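Side-chain contacts in protein SCO1, mitochondrial (Saccharomyces cerevisiae, PDB 2B7K), which is required for cytochrome c oxidase subunits 1 and 2 to accumulate and is thought to act in mitochondrial copper transport or in inserting copper into that enzyme: residues Ile45-Phe50 with Pro58-Lys63; Leu66-Leu71 with Asp102-Ile107; Ser73-Thr78 with Lys173-Val178; Phe148-Met151 with Phe157-Ala160. All coordinates share one frame; numbering follows the deposited sequence.

Contact 1. Residues Ile45-Phe50 with Pro58-Lys63; sequences IIYFGF and PDELDK
Tyr-47 and Leu-61 mark the closest backbone approach between strand residues Ile-45 to Gly-49 and the helical turn Pro-58 to Lys-63, with their CA atoms 8.3 Å apart. At that spacing side chains fill the interval. This is the first half of a beta-alpha-beta crossover in a thioredoxin-like domain: strand 44-49 leads into helix 56-75, which packs on the sheet before the chain returns as strand 80-85. The phenol ring of Tyr-47 stands up from the strand because CG is anti to the backbone N (chi1 177°), and it meets two consecutive helix residues. Leu-61 touches the near part of the ring with one methyl branch, CD2 lying 4.0 Å from Tyr-47 CD2. Glu-60 covers the far end with its aliphatic stem: its CB comes to 3.6 Å from Tyr-47 CZ, and its CG to 3.5 Å from Tyr-47 OH. Both side chains cross that of Tyr-47 at about a right angle, their touching atoms oblique to the ring, and the Glu-60 carboxylate plane is turned 82° from it. A bend at chi2 (-71°) carries that carboxylate round to Lys-63, whose NZ forms a salt bridge with Glu-60 OE1 at 3.3 Å, weak as a hydrogen bond. The Tyr-47 side chain also touches Cys-57, a copper ligand by similarity. The contact is thus largely van der Waals packing against aliphatic carbons, and this packing, with a hydrogen bond between Tyr-47 OH and the backbone O of Ser-145, fixes the ring beside the probable metal site.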
loop_
_atom_site.group_PDB
_atom_site.type_symbol
_atom_site.label_atom_id
_atom_site.label_comp_id
_atom_site.label_asym_id
_atom_site.label_seq_id
_atom_site.Cartn_x
_atom_site.Cartn_y
_atom_site.Cartn_z
ATOM N N ILE A 45 0.517 3.119 3.712
ATOM C CA ILE A 45 1.513 2.191 3.214
ATOM C C ILE A 45 0.853 1.502 2.022
ATOM O O ILE A 45 -0.201 0.879 2.142
ATOM C CB ILE A 45 1.966 1.196 4.315
ATOM C CG1 ILE A 45 3.104 0.332 3.767
ATOM C CG2 ILE A 45 0.781 0.364 4.816
ATOM C CD1 ILE A 45 3.949 -0.346 4.845
ATOM N N ILE A 46 1.473 1.661 0.862
ATOM C CA ILE A 46 0.943 1.129 -0.383
ATOM C C ILE A 46 1.720 -0.044 -0.951
ATOM O O ILE A 46 2.950 -0.042 -0.969
ATOM C CB ILE A 46 0.906 2.239 -1.448
ATOM C CG1 ILE A 46 0.100 3.426 -0.914
ATOM C CG2 ILE A 46 0.310 1.708 -2.746
ATOM C CD1 ILE A 46 0.192 4.664 -1.786
ATOM N N TYR A 47 0.988 -1.046 -1.418
ATOM C CA TYR A 47 1.615 -2.214 -2.022
ATOM C C TYR A 47 0.925 -2.489 -3.345
ATOM O O TYR A 47 -0.300 -2.569 -3.401
ATOM C CB TYR A 47 1.482 -3.445 -1.117
ATOM C CG TYR A 47 2.063 -4.699 -1.742
ATOM C CD1 TYR A 47 3.435 -4.822 -1.957
ATOM C CD2 TYR A 47 1.235 -5.738 -2.165
ATOM C CE1 TYR A 47 3.972 -5.951 -2.586
ATOM C CE2 TYR A 47 1.757 -6.869 -2.796
ATOM C CZ TYR A 47 3.125 -6.968 -3.006
ATOM O OH TYR A 47 3.638 -8.075 -3.658
ATOM N N PHE A 48 1.720 -2.621 -4.403
ATOM C CA PHE A 48 1.204 -2.911 -5.737
ATOM C C PHE A 48 1.380 -4.410 -6.004
ATOM O O PHE A 48 2.451 -4.961 -5.767
ATOM C CB PHE A 48 1.990 -2.126 -6.801
ATOM C CG PHE A 48 1.640 -0.671 -6.876
ATOM C CD1 PHE A 48 0.722 -0.210 -7.818
ATOM C CD2 PHE A 48 2.231 0.244 -6.012
ATOM C CE1 PHE A 48 0.395 1.147 -7.902
ATOM C CE2 PHE A 48 1.913 1.606 -6.083
ATOM C CZ PHE A 48 0.991 2.057 -7.033
ATOM N N GLY A 49 0.326 -5.065 -6.474
ATOM C CA GLY A 49 0.402 -6.487 -6.784
ATOM C C GLY A 49 -0.865 -6.895 -7.515
ATOM O O GLY A 49 -1.546 -6.040 -8.076
ATOM N N PHE A 50 -1.181 -8.185 -7.536
ATOM C CA PHE A 50 -2.413 -8.644 -8.181
ATOM C C PHE A 50 -2.861 -9.960 -7.558
ATOM O O PHE A 50 -2.037 -10.737 -7.083
ATOM C CB PHE A 50 -2.258 -8.741 -9.714
ATOM C CG PHE A 50 -1.174 -9.677 -10.182
ATOM C CD1 PHE A 50 -1.503 -10.863 -10.833
ATOM C CD2 PHE A 50 0.166 -9.354 -10.016
ATOM C CE1 PHE A 50 -0.504 -11.717 -11.317
ATOM C CE2 PHE A 50 1.171 -10.196 -10.493
ATOM C CZ PHE A 50 0.836 -11.378 -11.146
ATOM N N PRO A 58 1.084 -12.887 -1.894
ATOM C CA PRO A 58 0.562 -13.427 -0.633
ATOM C C PRO A 58 1.565 -13.296 0.514
ATOM O O PRO A 58 1.196 -12.938 1.633
ATOM C CB PRO A 58 0.271 -14.884 -0.976
ATOM C CG PRO A 58 -0.088 -14.816 -2.429
ATOM C CD PRO A 58 0.965 -13.884 -2.975
ATOM N N ASP A 59 2.834 -13.590 0.232
ATOM C CA ASP A 59 3.874 -13.493 1.254
ATOM C C ASP A 59 4.049 -12.051 1.742
ATOM O O ASP A 59 4.254 -11.815 2.936
ATOM C CB ASP A 59 5.217 -14.005 0.722
ATOM C CG ASP A 59 5.211 -15.500 0.448
ATOM O OD1 ASP A 59 4.600 -16.257 1.234
ATOM O OD2 ASP A 59 5.836 -15.918 -0.546
ATOM N N GLU A 60 3.974 -11.095 0.821
ATOM C CA GLU A 60 4.125 -9.685 1.181
ATOM C C GLU A 60 2.943 -9.201 2.013
ATOM O O GLU A 60 3.117 -8.484 2.997
ATOM C CB GLU A 60 4.244 -8.819 -0.076
ATOM C CG GLU A 60 5.517 -9.030 -0.875
ATOM C CD GLU A 60 6.751 -8.474 -0.186
ATOM O OE1 GLU A 60 7.154 -9.014 0.867
ATOM O OE2 GLU A 60 7.320 -7.488 -0.703
ATOM N N LEU A 61 1.736 -9.569 1.603
ATOM C CA LEU A 61 0.542 -9.165 2.330
ATOM C C LEU A 61 0.536 -9.796 3.721
ATOM O O LEU A 61 0.053 -9.195 4.677
ATOM C CB LEU A 61 -0.717 -9.557 1.549
ATOM C CG LEU A 61 -0.947 -8.748 0.266
ATOM C CD1 LEU A 61 -2.101 -9.351 -0.509
ATOM C CD2 LEU A 61 -1.240 -7.288 0.608
ATOM N N ASP A 62 1.078 -11.005 3.836
ATOM C CA ASP A 62 1.142 -11.664 5.140
ATOM C C ASP A 62 2.079 -10.859 6.032
ATOM O O ASP A 62 1.755 -10.576 7.185
ATOM C CB ASP A 62 1.669 -13.095 5.007
ATOM C CG ASP A 62 0.567 -14.102 4.723
ATOM O OD1 ASP A 62 0.893 -15.280 4.458
ATOM O OD2 ASP A 62 -0.623 -13.721 4.771
ATOM N N LYS A 63 3.233 -10.480 5.489
ATOM C CA LYS A 63 4.206 -9.703 6.245
ATOM C C LYS A 63 3.587 -8.381 6.688
ATOM O O LYS A 63 3.785 -7.946 7.826
ATOM C CB LYS A 63 5.463 -9.439 5.402
ATOM C CG LYS A 63 6.575 -8.711 6.163
ATOM C CD LYS A 63 7.859 -8.579 5.339
ATOM C CE LYS A 63 7.651 -7.751 4.073
ATOM N NZ LYS A 63 8.913 -7.617 3.277
#

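Contact 2. Residues Leu66-Leu71 with Asp102-Ile107; sequences LWLNTL and DFHPSI
His-104 lays its imidazole against Leu-68 and Asn-69 of helix 56-75, joining that helix to the loop between helix 93-100 and strand 108-111 of the thioredoxin-like fold; their nearest CA atoms, those of Leu-68 and His-104, are 8.0 Å apart. Along the loop, Phe-103 packs on an earlier part of helix 56-75, at Leu-61 and Asp-62. Next comes His-104, which opens a type I beta turn ending at Ile-107. Its ring swings toward the helix with CG anti to the backbone N (chi1 -162°). One face takes a CH-pi contact from Leu-68 CD1, which sits 4.0 Å from the ring centroid and somewhat toward the rim, while Leu-68 CB is 3.8 Å from His-104 NE2. The Asn-69 amide comes instead at the ring's edge, its plane inclined by 52°. Asn-69 ND2 and His-104 NE2 are only 2.8 Å apart, yet the angle is poor and no hydrogen bond can be assigned. Past Pro-105, the turn bends back on the imidazole: Ser-106 N donates to His-104 ND1 over 3.1 Å, nearly in the ring plane and fairly straight at 162°. This bond within the turn fixes the ring's rotation and thereby the face presented to Leu-68. Were the imidazole replaced by an alanine, Leu-68 CD1 would probably lose its aromatic partner and Ser-106 N its side-chain acceptor. Ile-107, the last residue of the turn, is buried, and its CG1 lies 4.2 Å from Leu-68 CD1.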
loop_
_atom_site.group_PDB
_atom_site.type_symbol
_atom_site.label_atom_id
_atom_site.label_comp_id
_atom_site.label_asym_id
_atom_site.label_seq_id
_atom_site.Cartn_x
_atom_site.Cartn_y
_atom_site.Cartn_z
ATOM N N LEU A 66 1.469 -8.681 9.724
ATOM C CA LEU A 66 2.262 -8.803 10.946
ATOM C C LEU A 66 2.695 -7.412 11.390
ATOM O O LEU A 66 2.633 -7.082 12.576
ATOM C CB LEU A 66 3.495 -9.672 10.704
ATOM C CG LEU A 66 3.249 -11.158 10.428
ATOM C CD1 LEU A 66 4.583 -11.859 10.274
ATOM C CD2 LEU A 66 2.455 -11.778 11.574
ATOM N N TRP A 67 3.138 -6.604 10.431
ATOM C CA TRP A 67 3.568 -5.238 10.724
ATOM C C TRP A 67 2.435 -4.414 11.329
ATOM O O TRP A 67 2.608 -3.763 12.362
ATOM C CB TRP A 67 4.043 -4.527 9.451
ATOM C CG TRP A 67 5.376 -4.972 8.904
ATOM C CD1 TRP A 67 6.296 -5.773 9.513
ATOM C CD2 TRP A 67 5.934 -4.607 7.638
ATOM N NE1 TRP A 67 7.401 -5.932 8.700
ATOM C CE2 TRP A 67 7.204 -5.225 7.544
ATOM C CE3 TRP A 67 5.486 -3.812 6.572
ATOM C CZ2 TRP A 67 8.032 -5.077 6.423
ATOM C CZ3 TRP A 67 6.307 -3.662 5.455
ATOM C CH2 TRP A 67 7.568 -4.293 5.392
ATOM N N LEU A 68 1.282 -4.419 10.669
ATOM C CA LEU A 68 0.133 -3.658 11.151
ATOM C C LEU A 68 -0.254 -3.998 12.585
ATOM O O LEU A 68 -0.478 -3.102 13.404
ATOM C CB LEU A 68 -1.066 -3.877 10.233
ATOM C CG LEU A 68 -0.869 -3.334 8.814
ATOM C CD1 LEU A 68 -2.043 -3.747 7.934
ATOM C CD2 LEU A 68 -0.738 -1.820 8.857
ATOM N N ASN A 69 -0.326 -5.288 12.894
ATOM C CA ASN A 69 -0.690 -5.704 14.245
ATOM C C ASN A 69 0.361 -5.331 15.287
ATOM O O ASN A 69 0.020 -4.963 16.407
ATOM C CB ASN A 69 -0.963 -7.206 14.274
ATOM C CG ASN A 69 -2.358 -7.546 13.788
ATOM O OD1 ASN A 69 -2.660 -8.698 13.482
ATOM N ND2 ASN A 69 -3.222 -6.538 13.723
ATOM N N THR A 70 1.634 -5.424 14.924
ATOM C CA THR A 70 2.700 -5.066 15.851
ATOM C C THR A 70 2.665 -3.555 16.066
ATOM O O THR A 70 2.822 -3.071 17.188
ATOM C CB THR A 70 4.082 -5.445 15.292
ATOM O OG1 THR A 70 4.170 -6.869 15.173
ATOM C CG2 THR A 70 5.183 -4.952 16.206
ATOM N N LEU A 71 2.455 -2.813 14.981
ATOM C CA LEU A 71 2.415 -1.357 15.065
ATOM C C LEU A 71 1.315 -0.855 15.993
ATOM O O LEU A 71 1.549 -0.002 16.850
ATOM C CB LEU A 71 2.235 -0.754 13.666
ATOM C CG LEU A 71 3.523 -0.767 12.834
ATOM C CD1 LEU A 71 3.214 -0.466 11.375
ATOM C CD2 LEU A 71 4.492 0.268 13.408
ATOM N N ASP A 102 -8.539 -13.046 3.108
ATOM C CA ASP A 102 -7.565 -13.942 3.719
ATOM C C ASP A 102 -6.405 -13.192 4.370
ATOM O O ASP A 102 -5.454 -13.807 4.850
ATOM C CB ASP A 102 -7.030 -14.923 2.675
ATOM C CG ASP A 102 -8.056 -15.979 2.296
ATOM O OD1 ASP A 102 -7.923 -16.585 1.214
ATOM O OD2 ASP A 102 -8.994 -16.207 3.088
ATOM N N PHE A 103 -6.493 -11.864 4.401
ATOM C CA PHE A 103 -5.434 -11.056 4.996
ATOM C C PHE A 103 -5.953 -10.058 6.030
ATOM O O PHE A 103 -7.143 -10.039 6.354
ATOM C CB PHE A 103 -4.654 -10.337 3.890
ATOM C CG PHE A 103 -4.052 -11.271 2.874
ATOM C CD1 PHE A 103 -4.703 -11.532 1.673
ATOM C CD2 PHE A 103 -2.844 -11.913 3.132
ATOM C CE1 PHE A 103 -4.159 -12.417 0.742
ATOM C CE2 PHE A 103 -2.290 -12.801 2.209
ATOM C CZ PHE A 103 -2.951 -13.053 1.011
ATOM N N HIS A 104 -5.056 -9.232 6.559
ATOM C CA HIS A 104 -5.426 -8.249 7.572
ATOM C C HIS A 104 -6.619 -7.430 7.077
ATOM O O HIS A 104 -6.597 -6.876 5.972
ATOM C CB HIS A 104 -4.226 -7.348 7.889
ATOM C CG HIS A 104 -4.353 -6.601 9.182
ATOM N ND1 HIS A 104 -5.228 -5.551 9.356
ATOM C CD2 HIS A 104 -3.698 -6.743 10.359
ATOM C CE1 HIS A 104 -5.105 -5.075 10.582
ATOM N NE2 HIS A 104 -4.181 -5.779 11.211
ATOM N N PRO A 105 -7.679 -7.347 7.896
ATOM C CA PRO A 105 -8.919 -6.619 7.596
ATOM C C PRO A 105 -8.779 -5.128 7.292
ATOM O O PRO A 105 -9.662 -4.546 6.673
ATOM C CB PRO A 105 -9.774 -6.854 8.844
ATOM C CG PRO A 105 -9.221 -8.135 9.418
ATOM C CD PRO A 105 -7.746 -7.946 9.240
ATOM N N SER A 106 -7.689 -4.510 7.738
ATOM C CA SER A 106 -7.483 -3.081 7.507
ATOM C C SER A 106 -7.016 -2.757 6.093
ATOM O O SER A 106 -7.132 -1.615 5.638
ATOM C CB SER A 106 -6.470 -2.516 8.504
ATOM O OG SER A 106 -7.038 -2.419 9.797
ATOM N N ILE A 107 -6.488 -3.758 5.404
ATOM C CA ILE A 107 -6.002 -3.553 4.046
ATOM C C ILE A 107 -7.164 -3.239 3.108
ATOM O O ILE A 107 -8.150 -3.972 3.042
ATOM C CB ILE A 107 -5.239 -4.798 3.540
ATOM C CG1 ILE A 107 -4.056 -5.098 4.471
ATOM C CG2 ILE A 107 -4.728 -4.553 2.122
ATOM C CD1 ILE A 107 -3.400 -6.452 4.215
#

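Contact 3. Residues Ser73-Thr78 with Lys173-Val178; sequences SKYGIT and KIVEHV
Ile-77 is directed at helix 169-180 from its CB onward, and its longer branch makes the touch. With CG1 placed beside the backbone N (chi1 -72°), the chain extends from CB through CG1, which comes to 4.1 Å from Val-178 CG1. At the tip, CD1 meets both residues of an i, i+3 pair: it lies 3.9 Å from Val-178 CB and 4.0 Å from Val-175 CA. Ile-77 and Val-178 thus reach toward each other tip to tip. The approach follows the exit of the chain from helix 56-75. Gly-76 takes a positive phi of 62°, a conformation that favours glycine, and the chain turns there toward strand 80-85, with Ile-77 N bonded back to Leu-71 O. The two residues flanking the glycine, Tyr-75 and Ile-77, both face the C-terminal helix of this thioredoxin-like domain. Tyr-75 lays the face of its ring on Val-175, whose CG2 sits over the ring centre, 3.8 Å from the centroid and 8° from the normal, in a CH-pi contact. The other branch, Val-175 CG1, comes to 4.0 Å from Tyr-75 CD2.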
loop_
_atom_site.group_PDB
_atom_site.type_symbol
_atom_site.label_atom_id
_atom_site.label_comp_id
_atom_site.label_asym_id
_atom_site.label_seq_id
_atom_site.Cartn_x
_atom_site.Cartn_y
_atom_site.Cartn_z
ATOM N N SER A 73 -0.559 -2.714 18.309
ATOM C CA SER A 73 -0.468 -3.256 19.664
ATOM C C SER A 73 0.728 -2.765 20.484
ATOM O O SER A 73 0.583 -2.435 21.662
ATOM C CB SER A 73 -0.473 -4.790 19.623
ATOM O OG SER A 73 0.699 -5.311 19.020
ATOM N N LYS A 74 1.905 -2.696 19.871
ATOM C CA LYS A 74 3.100 -2.265 20.598
ATOM C C LYS A 74 3.404 -0.768 20.592
ATOM O O LYS A 74 4.023 -0.258 21.529
ATOM C CB LYS A 74 4.328 -3.013 20.075
ATOM C CG LYS A 74 4.264 -4.514 20.260
ATOM C CD LYS A 74 5.505 -5.179 19.698
ATOM C CE LYS A 74 5.437 -6.688 19.843
ATOM N NZ LYS A 74 6.570 -7.356 19.139
ATOM N N TYR A 75 2.978 -0.059 19.551
ATOM C CA TYR A 75 3.269 1.369 19.462
ATOM C C TYR A 75 2.048 2.267 19.320
ATOM O O TYR A 75 2.176 3.492 19.284
ATOM C CB TYR A 75 4.237 1.625 18.300
ATOM C CG TYR A 75 5.510 0.821 18.394
ATOM C CD1 TYR A 75 5.579 -0.475 17.883
ATOM C CD2 TYR A 75 6.632 1.334 19.042
ATOM C CE1 TYR A 75 6.736 -1.243 18.019
ATOM C CE2 TYR A 75 7.794 0.576 19.186
ATOM C CZ TYR A 75 7.840 -0.712 18.673
ATOM O OH TYR A 75 8.985 -1.467 18.820
ATOM N N GLY A 76 0.866 1.666 19.242
ATOM C CA GLY A 76 -0.349 2.446 19.099
ATOM C C GLY A 76 -0.359 3.251 17.814
ATOM O O GLY A 76 -0.926 4.346 17.751
ATOM N N ILE A 77 0.284 2.709 16.784
ATOM C CA ILE A 77 0.350 3.366 15.487
ATOM C C ILE A 77 -0.641 2.701 14.548
ATOM O O ILE A 77 -0.686 1.474 14.457
ATOM C CB ILE A 77 1.771 3.253 14.869
ATOM C CG1 ILE A 77 2.744 4.155 15.632
ATOM C CG2 ILE A 77 1.735 3.617 13.386
ATOM C CD1 ILE A 77 4.196 4.026 15.175
ATOM N N THR A 78 -1.433 3.514 13.856
ATOM C CA THR A 78 -2.415 3.003 12.905
ATOM C C THR A 78 -2.127 3.568 11.513
ATOM O O THR A 78 -2.155 4.780 11.309
ATOM C CB THR A 78 -3.851 3.413 13.301
ATOM O OG1 THR A 78 -4.147 2.925 14.614
ATOM C CG2 THR A 78 -4.859 2.837 12.314
ATOM N N LYS A 173 11.548 0.638 11.207
ATOM C CA LYS A 173 11.674 1.714 10.232
ATOM C C LYS A 173 10.422 2.580 10.156
ATOM O O LYS A 173 10.505 3.803 10.059
ATOM C CB LYS A 173 11.980 1.133 8.846
ATOM C CG LYS A 173 12.350 2.176 7.799
ATOM C CD LYS A 173 13.670 2.849 8.149
ATOM C CE LYS A 173 14.153 3.757 7.031
ATOM N NZ LYS A 173 15.479 4.356 7.352
ATOM N N ILE A 174 9.254 1.948 10.191
ATOM C CA ILE A 174 8.008 2.696 10.133
ATOM C C ILE A 174 7.842 3.546 11.395
ATOM O O ILE A 174 7.500 4.724 11.315
ATOM C CB ILE A 174 6.813 1.728 9.956
ATOM C CG1 ILE A 174 6.928 1.047 8.588
ATOM C CG2 ILE A 174 5.496 2.477 10.075
ATOM C CD1 ILE A 174 5.922 -0.057 8.347
ATOM N N VAL A 175 8.104 2.954 12.556
ATOM C CA VAL A 175 7.988 3.683 13.816
ATOM C C VAL A 175 8.845 4.949 13.777
ATOM O O VAL A 175 8.388 6.030 14.144
ATOM C CB VAL A 175 8.428 2.801 15.005
ATOM C CG1 VAL A 175 8.416 3.617 16.303
ATOM C CG2 VAL A 175 7.491 1.599 15.125
ATOM N N GLU A 176 10.082 4.804 13.319
ATOM C CA GLU A 176 11.019 5.924 13.216
ATOM C C GLU A 176 10.408 7.094 12.439
ATOM O O GLU A 176 10.471 8.248 12.873
ATOM C CB GLU A 176 12.303 5.443 12.529
ATOM C CG GLU A 176 13.410 6.478 12.434
ATOM C CD GLU A 176 14.674 5.921 11.797
ATOM O OE1 GLU A 176 15.666 6.672 11.679
ATOM O OE2 GLU A 176 14.679 4.731 11.413
ATOM N N HIS A 177 9.809 6.791 11.293
ATOM C CA HIS A 177 9.182 7.808 10.451
ATOM C C HIS A 177 7.960 8.458 11.087
ATOM O O HIS A 177 7.792 9.674 11.031
ATOM C CB HIS A 177 8.770 7.198 9.110
ATOM C CG HIS A 177 9.898 7.049 8.140
ATOM N ND1 HIS A 177 10.518 8.131 7.552
ATOM C CD2 HIS A 177 10.529 5.950 7.666
ATOM C CE1 HIS A 177 11.482 7.703 6.756
ATOM N NE2 HIS A 177 11.510 6.384 6.807
ATOM N N VAL A 178 7.094 7.640 11.676
ATOM C CA VAL A 178 5.879 8.150 12.291
ATOM C C VAL A 178 6.147 9.027 13.506
ATOM O O VAL A 178 5.586 10.122 13.625
ATOM C CB VAL A 178 4.947 6.986 12.708
ATOM C CG1 VAL A 178 3.712 7.520 13.413
ATOM C CG2 VAL A 178 4.547 6.193 11.478
#

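Contact 4. Residues Phe148-Met151 with Phe157-Ala160; sequences FYLM and FVDA
Met-151 and Phe-157 are brought together by two different torsion patterns: the methionine chain bends at chi2 (-61°) and again at chi3, curling back over the neighbouring strand, while the phenylalanine has CG anti to the backbone N (chi1 172°), which sets the edge of its ring beside the sulfur. They face each other in the beta hairpin of strands 148-151 and 157-161, which carries a classic beta bulge, Val-158 and Asp-159 both lying opposite Leu-150. Met-151 SD meets the Phe-157 ring at its edge, 4.0 Å from CD1, in a Met-aromatic contact, and also rests 3.7 Å from Phe-157 CA; the methyl CE packs on the Phe-157 backbone and CB. Tyr-149, on the same face of the sheet, meets the next ring atom along at an oblique approach, its CD2 3.9 Å from Phe-157 CE1. With an alanine in place of the methionine, the edge of the Phe-157 ring would probably lose its sulfur neighbour and a gap open there. At the bulge, Leu-150 is gripped through both backbone polar atoms: its N donates to Asp-159 O over 2.8 Å, and its O receives Val-158 N at 3.0 Å in a nearly straight bond (174°). The extra residue places the Val-158 side chain close to this carbonyl, with CG2 only 3.2 Å from Leu-150 O, and the same methyl packs against Leu-150 CG. Tyr-149 lies about 7 Å, side chain to side chain, from His-144, a copper ligand by similarity. At the non-hydrogen-bonded pair Tyr-149 with Ala-160, Ala-160 CA makes a CA-H...O contact with Phe-148 O, 3.1 Å away.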
loop_
_atom_site.group_PDB
_atom_site.type_symbol
_atom_site.label_atom_id
_atom_site.label_comp_id
_atom_site.label_asym_id
_atom_site.label_seq_id
_atom_site.Cartn_x
_atom_site.Cartn_y
_atom_site.Cartn_z
ATOM N N PHE A 148 6.998 -1.735 -0.541
ATOM C CA PHE A 148 5.873 -1.140 0.169
ATOM C C PHE A 148 6.261 0.340 0.135
ATOM O O PHE A 148 7.421 0.682 0.384
ATOM C CB PHE A 148 5.784 -1.609 1.625
ATOM C CG PHE A 148 5.294 -3.018 1.783
ATOM C CD1 PHE A 148 6.191 -4.056 2.005
ATOM C CD2 PHE A 148 3.933 -3.306 1.722
ATOM C CE1 PHE A 148 5.737 -5.369 2.170
ATOM C CE2 PHE A 148 3.471 -4.612 1.884
ATOM C CZ PHE A 148 4.378 -5.643 2.109
ATOM N N TYR A 149 5.320 1.209 -0.218
ATOM C CA TYR A 149 5.598 2.639 -0.285
ATOM C C TYR A 149 4.936 3.351 0.884
ATOM O O TYR A 149 3.710 3.329 1.021
ATOM C CB TYR A 149 5.084 3.224 -1.612
ATOM C CG TYR A 149 5.621 2.496 -2.829
ATOM C CD1 TYR A 149 5.104 1.260 -3.207
ATOM C CD2 TYR A 149 6.679 3.023 -3.567
ATOM C CE1 TYR A 149 5.636 0.557 -4.296
ATOM C CE2 TYR A 149 7.215 2.334 -4.653
ATOM C CZ TYR A 149 6.691 1.103 -5.009
ATOM O OH TYR A 149 7.240 0.407 -6.062
ATOM N N LEU A 150 5.753 3.968 1.732
ATOM C CA LEU A 150 5.250 4.687 2.896
ATOM C C LEU A 150 5.050 6.152 2.532
ATOM O O LEU A 150 5.995 6.817 2.111
ATOM C CB LEU A 150 6.243 4.572 4.056
ATOM C CG LEU A 150 5.758 5.121 5.403
ATOM C CD1 LEU A 150 4.537 4.339 5.871
ATOM C CD2 LEU A 150 6.876 5.016 6.423
ATOM N N MET A 151 3.824 6.648 2.695
ATOM C CA MET A 151 3.507 8.037 2.359
ATOM C C MET A 151 3.097 8.777 3.628
ATOM O O MET A 151 2.299 8.263 4.411
ATOM C CB MET A 151 2.356 8.084 1.349
ATOM C CG MET A 151 2.479 7.092 0.190
ATOM S SD MET A 151 3.946 7.325 -0.848
ATOM C CE MET A 151 3.422 8.690 -1.876
ATOM N N PHE A 157 6.095 10.840 -0.474
ATOM C CA PHE A 157 6.824 9.587 -0.349
ATOM C C PHE A 157 7.967 9.800 0.630
ATOM O O PHE A 157 8.759 10.733 0.480
ATOM C CB PHE A 157 7.394 9.177 -1.705
ATOM C CG PHE A 157 8.314 7.992 -1.645
ATOM C CD1 PHE A 157 7.813 6.713 -1.400
ATOM C CD2 PHE A 157 9.684 8.150 -1.849
ATOM C CE1 PHE A 157 8.662 5.608 -1.362
ATOM C CE2 PHE A 157 10.543 7.051 -1.811
ATOM C CZ PHE A 157 10.029 5.777 -1.569
ATOM N N VAL A 158 8.058 8.944 1.638
ATOM C CA VAL A 158 9.133 9.088 2.606
ATOM C C VAL A 158 10.064 7.887 2.642
ATOM O O VAL A 158 11.214 8.010 3.059
ATOM C CB VAL A 158 8.590 9.347 4.024
ATOM C CG1 VAL A 158 7.933 10.709 4.079
ATOM C CG2 VAL A 158 7.604 8.270 4.411
ATOM N N ASP A 159 9.580 6.728 2.200
ATOM C CA ASP A 159 10.425 5.540 2.213
ATOM C C ASP A 159 9.775 4.321 1.568
ATOM O O ASP A 159 8.555 4.192 1.542
ATOM C CB ASP A 159 10.815 5.214 3.659
ATOM C CG ASP A 159 11.882 4.143 3.752
ATOM O OD1 ASP A 159 12.922 4.281 3.073
ATOM O OD2 ASP A 159 11.688 3.172 4.514
ATOM N N ALA A 160 10.608 3.433 1.036
ATOM C CA ALA A 160 10.132 2.207 0.415
ATOM C C ALA A 160 10.739 1.051 1.188
ATOM O O ALA A 160 11.931 1.057 1.497
ATOM C CB ALA A 160 10.560 2.145 -1.039
#

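Overall arrangement
Helix 56-75, with the residues just after it in contact 3, ties contacts 1, 2 and 3, meeting in turn strand 44-49, the loop before strand 108-111 and helix 169-180. Contact 4 joins the same sheet as contact 1, through a probable backbone hydrogen bond from Tyr-149 N to Ile-46 O of 2.8 Å. Phe-148 packs on both Tyr-47 and Trp-67, linking contact 4 to contacts 1 and 2. Leu-71 touches Val-175 between contacts 2 and 3, while His-177 reaches Asp-159 between contacts 3 and 4. Contact 1 lies beside the probable copper site, the Tyr-47 side chain being about 3 Å from Cys-57 and about 6 Å from Cys-53; contact 3, its centre about 18 Å from contact 1's, is remote.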